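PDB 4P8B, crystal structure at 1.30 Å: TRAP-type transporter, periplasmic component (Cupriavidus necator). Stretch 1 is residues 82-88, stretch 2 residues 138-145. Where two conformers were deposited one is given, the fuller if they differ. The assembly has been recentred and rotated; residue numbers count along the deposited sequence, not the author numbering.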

# COMPACT_ATOMS: atom_id res chain seq x y z
N GLU A 82 -9.85 4.87 8.16
CA GLU A 82 -8.83 5.82 8.55
C GLU A 82 -8.98 7.17 7.82
O GLU A 82 -8.80 8.22 8.43
CB GLU A 82 -7.45 5.24 8.26
CG GLU A 82 -6.30 6.05 8.84
CD GLU A 82 -4.92 5.60 8.34
OE1 GLU A 82 -4.77 5.41 7.11
OE2 GLU A 82 -3.99 5.42 9.14
N PHE A 83 -9.31 7.15 6.52
CA PHE A 83 -9.39 8.40 5.78
C PHE A 83 -10.43 9.32 6.40
O PHE A 83 -10.21 10.53 6.54
CB PHE A 83 -9.73 8.16 4.30
CG PHE A 83 -9.66 9.39 3.47
CD1 PHE A 83 -8.43 9.85 3.03
CD2 PHE A 83 -10.79 10.12 3.14
CE1 PHE A 83 -8.31 10.97 2.27
CE2 PHE A 83 -10.69 11.27 2.37
CZ PHE A 83 -9.44 11.70 1.95
N SER A 84 -11.60 8.77 6.74
CA SER A 84 -12.65 9.60 7.32
C SER A 84 -12.19 10.21 8.65
O SER A 84 -12.49 11.36 8.95
CB SER A 84 -13.92 8.78 7.52
OG SER A 84 -14.28 8.12 6.32
N ALA A 85 -11.45 9.44 9.44
CA ALA A 85 -10.95 9.94 10.72
C ALA A 85 -9.94 11.07 10.51
O ALA A 85 -9.89 12.03 11.29
CB ALA A 85 -10.34 8.80 11.53
N ILE A 86 -9.12 10.97 9.46
CA ILE A 86 -8.22 12.07 9.10
C ILE A 86 -9.02 13.31 8.66
O ILE A 86 -8.76 14.40 9.13
CB ILE A 86 -7.23 11.70 7.97
CG1 ILE A 86 -6.34 10.53 8.36
CG2 ILE A 86 -6.35 12.90 7.65
CD1 ILE A 86 -5.68 9.85 7.18
N ARG A 87 -9.98 13.12 7.75
CA ARG A 87 -10.81 14.22 7.23
C ARG A 87 -11.56 14.91 8.37
O ARG A 87 -11.69 16.15 8.37
CB ARG A 87 -11.78 13.67 6.18
CG ARG A 87 -12.57 14.71 5.42
CD ARG A 87 -13.58 14.05 4.49
NE ARG A 87 -14.06 14.96 3.46
CZ ARG A 87 -15.00 15.88 3.63
NH1 ARG A 87 -15.35 16.65 2.62
NH2 ARG A 87 -15.60 16.02 4.81
N GLN A 88 -12.04 14.14 9.34
CA GLN A 88 -12.79 14.66 10.48
C GLN A 88 -11.87 15.31 11.51
O GLN A 88 -12.32 16.20 12.25
CB GLN A 88 -13.56 13.54 11.18
CG GLN A 88 -14.72 12.97 10.39
CD GLN A 88 -15.20 11.64 10.94
OE1 GLN A 88 -14.88 11.28 12.08
NE2 GLN A 88 -15.95 10.90 10.14
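Stretch 2, residues 138-145: TLEKAGVV

Stretch 2 meets the helix of stretch 1 at the point where its own helix ends, and the turning residue, Gly143, lies over Arg87, their CA atoms 5.7 Å apart. Helical geometry runs through Thr138 to Lys141; Gly143 then leaves it with phi/psi of 95/19, closing a Schellman motif in which Gly143 N bonds to Glu140 O (3.1 Å) and Val144 N reaches Leu139 O through a weak bond (3.3 Å). At these backbone angles a CB would be jammed against the carbonyl O of Ala142, so the turn itself calls for glycine; the CB would point toward stretch 1, 3.7 Å from Arg87 CG, close but not a clash. The helix of stretch 2 runs toward stretch 1, C-terminal end leading, and after Gly143 the chain heads off crosswise to the stretch 1 helix. Val144 and Val145 continue as a strand, with phi/psi of -134/107 at Val144.

Stretch 1 is helical throughout; bonds such as Arg87 N to Phe83 O (2.9 Å) keep the helix regular, and the spacing of Phe83, Ile86 and Arg87 sets them on one side, facing stretch 2. The CA-to-CB bond of Phe83 points sideways, but its t rotamer brings the ring end nearer: CZ lies 3.5 Å from Val144 CG2 and 4.1 Å from Ala142 CB, which sits at the ring edge, while CE1 is 3.9 Å from Leu139 CD2. Val144 points toward the helix and touches residues one turn apart, adding a contact from CG1 to Ile86 CG2 at 4.1 Å; its CG2 also lies 4.0 Å from Arg87 CA.

Beside this apolar patch the extended Arg87 side chain places NE 2.8 Å from Ala142 O. A water joins the two backbones, donating to Arg87 O and to Gly143 O, each 2.8 Å from the water oxygen. Together the two stretches bury 296 Å², counting both sides.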

# COMPACT_ATOMS: atom_id res chain seq x y z
N THR A 138 -7.19 15.77 -6.05
CA THR A 138 -8.43 15.19 -5.59
C THR A 138 -8.43 15.09 -4.06
O THR A 138 -9.42 15.40 -3.39
CB THR A 138 -8.66 13.81 -6.22
OG1 THR A 138 -8.89 13.95 -7.64
CG2 THR A 138 -9.85 13.11 -5.58
N LEU A 139 -7.31 14.66 -3.49
CA LEU A 139 -7.21 14.54 -2.05
C LEU A 139 -7.33 15.89 -1.35
O LEU A 139 -8.03 16.02 -0.33
CB LEU A 139 -5.89 13.86 -1.67
CG LEU A 139 -5.76 12.39 -2.02
CD1 LEU A 139 -4.33 11.94 -1.77
CD2 LEU A 139 -6.74 11.58 -1.22
N GLU A 140 -6.66 16.90 -1.89
CA GLU A 140 -6.67 18.23 -1.30
C GLU A 140 -8.11 18.75 -1.23
O GLU A 140 -8.53 19.33 -0.22
CB GLU A 140 -5.76 19.17 -2.10
CG GLU A 140 -5.44 20.46 -1.36
CD GLU A 140 -6.58 21.45 -1.38
OE1 GLU A 140 -7.38 21.40 -2.34
OE2 GLU A 140 -6.68 22.27 -0.44
N LYS A 141 -8.88 18.51 -2.28
CA LYS A 141 -10.25 19.02 -2.32
C LYS A 141 -11.09 18.31 -1.27
O LYS A 141 -12.08 18.87 -0.77
CB LYS A 141 -10.87 18.81 -3.70
CG LYS A 141 -10.31 19.72 -4.78
CD LYS A 141 -11.02 19.48 -6.11
CE LYS A 141 -10.57 20.48 -7.19
NZ LYS A 141 -9.25 20.13 -7.78
N ALA A 142 -10.69 17.09 -0.93
CA ALA A 142 -11.42 16.27 0.03
C ALA A 142 -11.11 16.60 1.49
O ALA A 142 -11.67 15.98 2.39
CB ALA A 142 -11.13 14.80 -0.23
N GLY A 143 -10.22 17.55 1.73
CA GLY A 143 -9.94 17.99 3.08
C GLY A 143 -8.77 17.30 3.74
O GLY A 143 -8.60 17.34 4.96
N VAL A 144 -7.90 16.70 2.92
CA VAL A 144 -6.75 15.94 3.41
C VAL A 144 -5.51 16.34 2.60
O VAL A 144 -5.37 15.93 1.44
CB VAL A 144 -7.04 14.43 3.30
CG1 VAL A 144 -5.81 13.57 3.66
CG2 VAL A 144 -8.23 14.07 4.20
N VAL A 145 -4.60 17.10 3.21
CA VAL A 145 -3.52 17.75 2.49
C VAL A 145 -2.40 16.75 2.22
O VAL A 145 -1.72 16.31 3.17
CB VAL A 145 -2.96 18.94 3.28
CG1 VAL A 145 -1.85 19.64 2.50
CG2 VAL A 145 -4.08 19.94 3.63
O HOH W 1 -10.98 17.94 6.37